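Side-chain contacts in glycosyl transferase (Staphylococcus aureus, PDB 5TZJ), which is a glycosyl transferase of family 2 that carries a TarS-type linker domain and holds uridine-diphosphate-N-acetylglucosamine in a pocket: residues 141-146 / 239-244; 163-168 / 186-191. All blocks are in the same frame, centred on the assembly; numbering follows the deposited sequence.

Interaction 1: residues 141-146 / 239-244; sequences TLLNSR and EAHKDQ
L143 and Q244 mark the closest backbone approach between the loop 141-146 and the start of helix 239-256, with their CA atoms 7.5 Å apart. Both side chains set out toward the opposing segment. The loop, which follows strand 139-140, is shaped by an ST turn: T141 OG1 accepts from L143 N at 3.1 Å, which ties down the backbone N of the residue that reaches across. N144 folds back over the turn, its OD1 taking the N-H of T141 at 2.9 Å from 42° above the carbonyl plane, while S145 OG donates to T141 O at 2.7 Å.

The isobutyl fork of L143 carries the contact, and both of its methyls meet Q244 CB. CD2 lies 3.8 Å from Q244 CB and equally near Q244 C. CD1 in addition sits over one face of the H241 imidazole, 4.2 Å from H241 CG. The Q244 chain bends at chi2, bringing OE1 to 4.0 Å from L143 CD2. L143 also touches I245, the next residue of the helix.

The junction between the family 2 region and the linker helix is therefore made here by van der Waals contact alone. No polar bond joins the two segments; their polar groups bond within the loop or to other parts of the chain, as D243 does to R288, and a leucine meets a small, solvent-facing patch of helix.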
ATOM      1  N   THR A 141      14.425  -7.812  -2.723  1.00 41.45           N
ATOM      2  CA  THR A 141      13.612  -8.689  -1.892  1.00 38.69           C
ATOM      3  C   THR A 141      12.925  -7.895  -0.787  1.00 38.13           C
ATOM      4  O   THR A 141      13.273  -6.745  -0.488  1.00 38.23           O
ATOM      5  CB  THR A 141      14.437  -9.831  -1.259  1.00 42.17           C
ATOM      6  OG1 THR A 141      15.086  -9.357  -0.072  1.00 43.69           O
ATOM      7  CG2 THR A 141      15.522 -10.335  -2.232  1.00 47.23           C
ATOM      8  N   LEU A 142      11.921  -8.543  -0.195  1.00 35.42           N
ATOM      9  CA  LEU A 142      11.214  -7.973   0.937  1.00 36.82           C
ATOM     10  C   LEU A 142      12.138  -7.707   2.101  1.00 38.54           C
ATOM     11  O   LEU A 142      11.865  -6.807   2.896  1.00 40.02           O
ATOM     12  CB  LEU A 142      10.095  -8.910   1.386  1.00 37.00           C
ATOM     13  CG  LEU A 142       8.798  -8.879   0.588  1.00 34.35           C
ATOM     14  CD1 LEU A 142       7.873 -10.049   0.981  1.00 34.54           C
ATOM     15  CD2 LEU A 142       8.088  -7.533   0.787  1.00 32.09           C
ATOM     16  N   LEU A 143      13.245  -8.448   2.208  1.00 40.67           N
ATOM     17  CA  LEU A 143      14.132  -8.320   3.353  1.00 39.41           C
ATOM     18  C   LEU A 143      15.421  -7.577   3.044  1.00 42.90           C
ATOM     19  O   LEU A 143      16.186  -7.304   3.971  1.00 45.49           O
ATOM     20  CB  LEU A 143      14.476  -9.705   3.925  1.00 37.01           C
ATOM     21  CG  LEU A 143      13.336 -10.562   4.479  1.00 37.74           C
ATOM     22  CD1 LEU A 143      13.885 -11.916   4.938  1.00 40.83           C
ATOM     23  CD2 LEU A 143      12.625  -9.825   5.607  1.00 34.60           C
ATOM     24  N   ASN A 144      15.727  -7.254   1.788  1.00 39.10           N
ATOM     25  CA  ASN A 144      16.986  -6.541   1.583  1.00 44.48           C
ATOM     26  C   ASN A 144      16.756  -5.164   0.986  1.00 42.96           C
ATOM     27  O   ASN A 144      17.693  -4.530   0.501  1.00 43.60           O
ATOM     28  CB  ASN A 144      17.983  -7.361   0.754  1.00 49.20           C
ATOM     29  CG  ASN A 144      17.615  -7.459  -0.731  1.00 51.16           C
ATOM     30  OD1 ASN A 144      16.702  -6.775  -1.247  1.00 48.10           O
ATOM     31  ND2 ASN A 144      18.353  -8.314  -1.439  1.00 44.27           N
ATOM     32  N   SER A 145      15.514  -4.692   1.018  1.00 36.42           N
ATOM     33  CA  SER A 145      15.177  -3.411   0.431  1.00 38.95           C
ATOM     34  C   SER A 145      14.022  -2.844   1.237  1.00 38.91           C
ATOM     35  O   SER A 145      13.470  -3.515   2.112  1.00 39.56           O
ATOM     36  CB  SER A 145      14.783  -3.565  -1.040  1.00 40.60           C
ATOM     37  OG  SER A 145      13.456  -4.145  -1.112  1.00 37.87           O
ATOM     38  N   ARG A 146      13.630  -1.614   0.917  1.00 38.47           N
ATOM     39  CA  ARG A 146      12.504  -0.981   1.589  1.00 34.50           C
ATOM     40  C   ARG A 146      11.210  -1.090   0.773  1.00 31.91           C
ATOM     41  O   ARG A 146      10.339  -0.234   0.914  1.00 33.02           O
ATOM     42  CB  ARG A 146      12.800   0.494   1.864  1.00 37.40           C
ATOM     43  CG  ARG A 146      14.192   0.793   2.355  1.00 45.36           C
ATOM     44  CD  ARG A 146      14.164   1.113   3.845  1.00 49.92           C
ATOM     45  NE  ARG A 146      13.193   2.159   4.127  1.00 47.60           N
ATOM     46  CZ  ARG A 146      12.725   2.405   5.338  1.00 47.73           C
ATOM     47  NH1 ARG A 146      13.183   1.698   6.360  1.00 49.70           N
ATOM     48  NH2 ARG A 146      11.812   3.349   5.527  1.00 43.32           N
ATOM     49  N   GLU A 239      10.303 -20.629   7.396  1.00 27.54           N
ATOM     50  CA  GLU A 239       9.625 -20.059   8.557  1.00 26.89           C
ATOM     51  C   GLU A 239      10.313 -18.785   9.049  1.00 27.35           C
ATOM     52  O   GLU A 239       9.647 -17.784   9.331  1.00 26.24           O
ATOM     53  CB  GLU A 239       9.520 -21.115   9.662  1.00 34.17           C
ATOM     54  CG  GLU A 239       8.358 -20.854  10.664  1.00 42.60           C
ATOM     55  CD  GLU A 239       6.916 -20.998  10.060  1.00 45.65           C
ATOM     56  OE1 GLU A 239       6.012 -20.225  10.460  1.00 40.92           O
ATOM     57  OE2 GLU A 239       6.700 -21.867   9.190  1.00 51.05           O
ATOM     58  N   ALA A 240      11.651 -18.788   9.162  1.00 25.89           N
ATOM     59  CA  ALA A 240      12.321 -17.606   9.711  1.00 26.45           C
ATOM     60  C   ALA A 240      12.139 -16.388   8.812  1.00 24.61           C
ATOM     61  O   ALA A 240      12.037 -15.251   9.297  1.00 26.37           O
ATOM     62  CB  ALA A 240      13.828 -17.896   9.929  1.00 30.05           C
ATOM     63  N   HIS A 241      12.159 -16.590   7.499  1.00 26.21           N
ATOM     64  CA  HIS A 241      11.948 -15.468   6.586  1.00 28.03           C
ATOM     65  C   HIS A 241      10.534 -14.898   6.723  1.00 21.84           C
ATOM     66  O   HIS A 241      10.344 -13.671   6.723  1.00 25.30           O
ATOM     67  CB  HIS A 241      12.217 -15.921   5.142  1.00 36.38           C
ATOM     68  CG  HIS A 241      13.657 -16.137   4.858  1.00 47.06           C
ATOM     69  ND1 HIS A 241      14.140 -16.456   3.615  1.00 55.57           N
ATOM     70  CD2 HIS A 241      14.739 -16.067   5.660  1.00 50.29           C
ATOM     71  CE1 HIS A 241      15.455 -16.581   3.655  1.00 57.69           C
ATOM     72  NE2 HIS A 241      15.846 -16.352   4.892  1.00 56.44           N
ATOM     73  N   LYS A 242       9.537 -15.763   6.869  1.00 21.50           N
ATOM     74  CA  LYS A 242       8.164 -15.281   7.055  1.00 25.14           C
ATOM     75  C   LYS A 242       8.054 -14.413   8.294  1.00 26.56           C
ATOM     76  O   LYS A 242       7.432 -13.337   8.264  1.00 23.13           O
ATOM     77  CB  LYS A 242       7.188 -16.453   7.180  1.00 24.68           C
ATOM     78  CG  LYS A 242       6.982 -17.272   5.944  1.00 33.36           C
ATOM     79  CD  LYS A 242       6.742 -18.724   6.395  1.00 39.40           C
ATOM     80  CE  LYS A 242       5.355 -19.059   6.242  1.00 41.42           C
ATOM     81  NZ  LYS A 242       5.010 -20.462   6.599  1.00 40.38           N
ATOM     82  N   ASP A 243       8.642 -14.882   9.418  1.00 25.32           N
ATOM     83  CA  ASP A 243       8.622 -14.088  10.649  1.00 23.46           C
ATOM     84  C   ASP A 243       9.291 -12.753  10.417  1.00 22.60           C
ATOM     85  O   ASP A 243       8.803 -11.710  10.874  1.00 22.57           O
ATOM     86  CB  ASP A 243       9.355 -14.813  11.793  1.00 24.66           C
ATOM     87  CG  ASP A 243       8.505 -15.884  12.489  1.00 26.06           C
ATOM     88  OD1 ASP A 243       7.338 -16.149  12.051  1.00 26.92           O
ATOM     89  OD2 ASP A 243       9.000 -16.452  13.510  1.00 22.94           O
ATOM     90  N   GLN A 244      10.409 -12.774   9.690  1.00 22.62           N
ATOM     91  CA  GLN A 244      11.166 -11.550   9.450  1.00 23.83           C
ATOM     92  C   GLN A 244      10.387 -10.590   8.571  1.00 19.60           C
ATOM     93  O   GLN A 244      10.409  -9.380   8.814  1.00 20.79           O
ATOM     94  CB  GLN A 244      12.511 -11.878   8.805  1.00 31.12           C
ATOM     95  CG  GLN A 244      13.680 -11.625   9.734  1.00 41.91           C
ATOM     96  CD  GLN A 244      13.735 -10.158  10.227  1.00 49.31           C
ATOM     97  OE1 GLN A 244      13.275  -9.227   9.543  1.00 55.28           O
ATOM     98  NE2 GLN A 244      14.275  -9.959  11.417  1.00 48.41           N
TER

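Interaction 2: residues 163-168 / 186-191; sequences KDNDIY and YLNANR
N165 and N188 meet where two helices finish: the first follows the last turn of helix 159-164, which ends in a Schellman motif, and the second is the final residue of helix 177-188. In the motif D166, with its positive phi of 56°, is the C-prime residue. Its N bonds to K163 O at 3.2 Å, while I167 N returns to L162 O. N165, just before the turn residue, and I167, just after it, both start their side chains toward the second helix.

The two asparagine amides lie stacked, their planes 24° apart, with the side chains running past one another in opposite directions. N165 CG is 3.8 Å from N188 CG. Each CG stands anti to its own carbonyl carbon, beside the backbone N (chi1 -63° in N165), a setting that turns the amide back along its helix. ND2 of N165 can thus donate to L161 O, and ND2 of N188 to K184 O, four residues earlier in each case. The oxygens come together instead: N165 OD1 and N188 OD1 are 3.4 Å apart, two acceptors with no bond between them. Beside this pair I167 brings the end of its longer branch, CD1, to 3.8 Å from N188 ND2. I167 is buried and also packs on F181 and K184 of helix 177-188.

The chemistry is that of paired helix ends rather than of a cross-link. Each amide gives an N-H to a carbonyl of its own helix, which helps to set its rotation, and the flat groups then meet by their faces. The close oxygens are probably mildly unfavourable to each other, so the cohesion across this contact would come from dispersion, in the amide stack and in the isoleucine methyl lying against N188.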
ATOM      1  N   LYS A 163      -3.307 -13.186 -11.789  1.00 34.37           N
ATOM      2  CA  LYS A 163      -4.458 -14.037 -12.065  1.00 39.83           C
ATOM      3  C   LYS A 163      -4.204 -15.482 -11.649  1.00 44.43           C
ATOM      4  O   LYS A 163      -5.101 -16.121 -11.089  1.00 42.59           O
ATOM      5  CB  LYS A 163      -4.857 -13.934 -13.545  1.00 40.70           C
ATOM      6  CG  LYS A 163      -5.435 -12.562 -13.872  1.00 39.54           C
ATOM      7  CD  LYS A 163      -6.017 -12.477 -15.301  1.00 43.37           C
ATOM      8  CE  LYS A 163      -6.668 -11.111 -15.498  1.00 41.24           C
ATOM      9  NZ  LYS A 163      -7.022 -10.805 -16.919  1.00 41.65           N
ATOM     10  N   ASP A 164      -2.976 -16.000 -11.856  1.00 48.01           N
ATOM     11  CA  ASP A 164      -2.692 -17.392 -11.496  1.00 45.29           C
ATOM     12  C   ASP A 164      -2.796 -17.609 -10.001  1.00 42.16           C
ATOM     13  O   ASP A 164      -3.110 -18.716  -9.568  1.00 41.67           O
ATOM     14  CB  ASP A 164      -1.304 -17.822 -11.967  1.00 43.54           C
ATOM     15  CG  ASP A 164      -1.180 -17.831 -13.478  1.00 49.10           C
ATOM     16  OD1 ASP A 164      -2.219 -17.696 -14.166  1.00 49.45           O
ATOM     17  OD2 ASP A 164      -0.044 -17.988 -13.977  1.00 56.01           O
ATOM     18  N   ASN A 165      -2.535 -16.572  -9.204  1.00 39.92           N
ATOM     19  CA  ASN A 165      -2.584 -16.666  -7.746  1.00 36.74           C
ATOM     20  C   ASN A 165      -3.817 -16.022  -7.154  1.00 36.22           C
ATOM     21  O   ASN A 165      -3.874 -15.834  -5.933  1.00 32.91           O
ATOM     22  CB  ASN A 165      -1.340 -16.035  -7.137  1.00 35.91           C
ATOM     23  CG  ASN A 165      -0.106 -16.758  -7.554  1.00 38.66           C
ATOM     24  OD1 ASN A 165       0.128 -17.888  -7.109  1.00 42.16           O
ATOM     25  ND2 ASN A 165       0.643 -16.171  -8.498  1.00 36.47           N
ATOM     26  N   ASP A 166      -4.790 -15.653  -7.989  1.00 40.59           N
ATOM     27  CA  ASP A 166      -6.065 -15.105  -7.519  1.00 44.19           C
ATOM     28  C   ASP A 166      -5.859 -13.870  -6.635  1.00 35.15           C
ATOM     29  O   ASP A 166      -6.362 -13.794  -5.511  1.00 31.91           O
ATOM     30  CB  ASP A 166      -6.858 -16.178  -6.775  1.00 54.15           C
ATOM     31  CG  ASP A 166      -8.300 -15.787  -6.555  1.00 62.08           C
ATOM     32  OD1 ASP A 166      -8.964 -15.386  -7.537  1.00 66.18           O
ATOM     33  OD2 ASP A 166      -8.768 -15.877  -5.399  1.00 64.50           O
ATOM     34  N   ILE A 167      -5.108 -12.893  -7.144  1.00 32.25           N
ATOM     35  CA  ILE A 167      -4.770 -11.691  -6.376  1.00 31.31           C
ATOM     36  C   ILE A 167      -5.688 -10.578  -6.857  1.00 30.54           C
ATOM     37  O   ILE A 167      -5.621 -10.165  -8.018  1.00 26.52           O
ATOM     38  CB  ILE A 167      -3.292 -11.312  -6.514  1.00 27.38           C
ATOM     39  CG1 ILE A 167      -2.430 -12.460  -5.995  1.00 29.75           C
ATOM     40  CG2 ILE A 167      -2.971 -10.027  -5.723  1.00 22.60           C
ATOM     41  CD1 ILE A 167      -0.873 -12.189  -6.165  1.00 30.50           C
ATOM     42  N   TYR A 168      -6.569 -10.120  -5.972  1.00 30.86           N
ATOM     43  CA  TYR A 168      -7.524  -9.063  -6.278  1.00 31.62           C
ATOM     44  C   TYR A 168      -7.493  -8.053  -5.151  1.00 29.31           C
ATOM     45  O   TYR A 168      -6.899  -8.287  -4.104  1.00 31.22           O
ATOM     46  CB  TYR A 168      -8.943  -9.626  -6.493  1.00 35.20           C
ATOM     47  CG  TYR A 168      -8.994 -10.267  -7.852  1.00 46.96           C
ATOM     48  CD1 TYR A 168      -9.088  -9.476  -9.002  1.00 51.97           C
ATOM     49  CD2 TYR A 168      -8.840 -11.640  -8.009  1.00 51.05           C
ATOM     50  CE1 TYR A 168      -9.080 -10.044 -10.283  1.00 57.91           C
ATOM     51  CE2 TYR A 168      -8.827 -12.230  -9.292  1.00 54.86           C
ATOM     52  CZ  TYR A 168      -8.947 -11.424 -10.420  1.00 58.29           C
ATOM     53  OH  TYR A 168      -8.928 -11.975 -11.687  1.00 58.37           O
ATOM     54  N   TYR A 186       3.886  -9.147  -3.893  1.00 23.38           N
ATOM     55  CA  TYR A 186       5.282  -9.296  -3.468  1.00 25.81           C
ATOM     56  C   TYR A 186       5.573 -10.733  -3.053  1.00 31.60           C
ATOM     57  O   TYR A 186       6.599 -11.320  -3.445  1.00 35.14           O
ATOM     58  CB  TYR A 186       5.589  -8.361  -2.303  1.00 28.88           C
ATOM     59  CG  TYR A 186       5.766  -6.875  -2.597  1.00 27.09           C
ATOM     60  CD1 TYR A 186       6.113  -6.421  -3.841  1.00 24.02           C
ATOM     61  CD2 TYR A 186       5.621  -5.933  -1.566  1.00 26.88           C
ATOM     62  CE1 TYR A 186       6.310  -5.022  -4.066  1.00 30.52           C
ATOM     63  CE2 TYR A 186       5.837  -4.572  -1.756  1.00 24.63           C
ATOM     64  CZ  TYR A 186       6.177  -4.118  -3.019  1.00 27.87           C
ATOM     65  OH  TYR A 186       6.351  -2.761  -3.192  1.00 23.61           O
ATOM     66  N   LEU A 187       4.696 -11.309  -2.226  1.00 27.45           N
ATOM     67  CA  LEU A 187       4.941 -12.645  -1.683  1.00 30.49           C
ATOM     68  C   LEU A 187       4.992 -13.734  -2.775  1.00 33.79           C
ATOM     69  O   LEU A 187       5.666 -14.755  -2.602  1.00 34.68           O
ATOM     70  CB  LEU A 187       3.873 -12.966  -0.635  1.00 26.19           C
ATOM     71  CG  LEU A 187       3.985 -12.277   0.750  1.00 26.64           C
ATOM     72  CD1 LEU A 187       2.698 -12.432   1.564  1.00 25.87           C
ATOM     73  CD2 LEU A 187       5.210 -12.768   1.585  1.00 27.59           C
ATOM     74  N   ASN A 188       4.286 -13.555  -3.888  1.00 29.96           N
ATOM     75  CA  ASN A 188       4.213 -14.573  -4.928  1.00 30.60           C
ATOM     76  C   ASN A 188       5.198 -14.374  -6.073  1.00 36.66           C
ATOM     77  O   ASN A 188       5.355 -15.286  -6.891  1.00 38.93           O
ATOM     78  CB  ASN A 188       2.789 -14.624  -5.518  1.00 30.42           C
ATOM     79  CG  ASN A 188       1.824 -15.317  -4.591  1.00 36.08           C
ATOM     80  OD1 ASN A 188       1.819 -16.551  -4.490  1.00 39.87           O
ATOM     81  ND2 ASN A 188       1.026 -14.535  -3.879  1.00 35.50           N
ATOM     82  N   ALA A 189       5.855 -13.227  -6.167  1.00 37.19           N
ATOM     83  CA  ALA A 189       6.622 -12.937  -7.363  1.00 39.65           C
ATOM     84  C   ALA A 189       7.959 -13.655  -7.287  1.00 42.61           C
ATOM     85  O   ALA A 189       8.530 -13.819  -6.213  1.00 42.13           O
ATOM     86  CB  ALA A 189       6.850 -11.435  -7.518  1.00 37.89           C
ATOM     87  N   ASN A 190       8.444 -14.104  -8.431  1.00 41.85           N
ATOM     88  CA  ASN A 190       9.784 -14.665  -8.455  1.00 45.91           C
ATOM     89  C   ASN A 190      10.840 -13.578  -8.478  1.00 44.13           C
ATOM     90  O   ASN A 190      11.943 -13.784  -7.969  1.00 42.00           O
ATOM     91  CB  ASN A 190       9.955 -15.589  -9.654  1.00 57.79           C
ATOM     92  CG  ASN A 190       9.102 -16.825  -9.541  1.00 65.53           C
ATOM     93  OD1 ASN A 190       8.935 -17.376  -8.440  1.00 66.32           O
ATOM     94  ND2 ASN A 190       8.534 -17.267 -10.669  1.00 68.82           N
ATOM     95  N   ARG A 191      10.522 -12.416  -9.033  1.00 38.48           N
ATOM     96  CA  ARG A 191      11.495 -11.337  -9.107  1.00 38.88           C
ATOM     97  C   ARG A 191      10.769 -10.004  -9.018  1.00 42.99           C
ATOM     98  O   ARG A 191       9.767  -9.780  -9.720  1.00 41.40           O
ATOM     99  CB  ARG A 191      12.313 -11.392 -10.404  1.00 41.89           C
ATOM    100  CG  ARG A 191      12.986 -10.077 -10.695  1.00 45.97           C
ATOM    101  CD  ARG A 191      14.088 -10.210 -11.706  1.00 53.38           C
ATOM    102  NE  ARG A 191      14.955 -11.329 -11.373  1.00 58.92           N
ATOM    103  CZ  ARG A 191      16.211 -11.461 -11.784  1.00 64.85           C
ATOM    104  NH1 ARG A 191      16.761 -10.524 -12.546  1.00 66.03           N
ATOM    105  NH2 ARG A 191      16.893 -12.540 -11.434  1.00 67.56           N
TER

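Two contacts in one protein illustrate how a single helix can serve neighbours at different points. Interaction 2 is nested within the chain loop closed by interaction 1, and their centres lie about 16 Å apart. Helix 177-188 joins them directly: L142, next to the leucine that reaches the linker helix, packs its CD2 at 3.8 Å from Y186 CD2 and its CD1 at 3.9 Å from L187 CD2. The end of that helix thus meets 163-168 through N188 and the loop 141-146 through its two preceding residues. The I167 side chain in interaction 2 is about 14 Å from the bound uridine-diphosphate-N-acetylglucosamine.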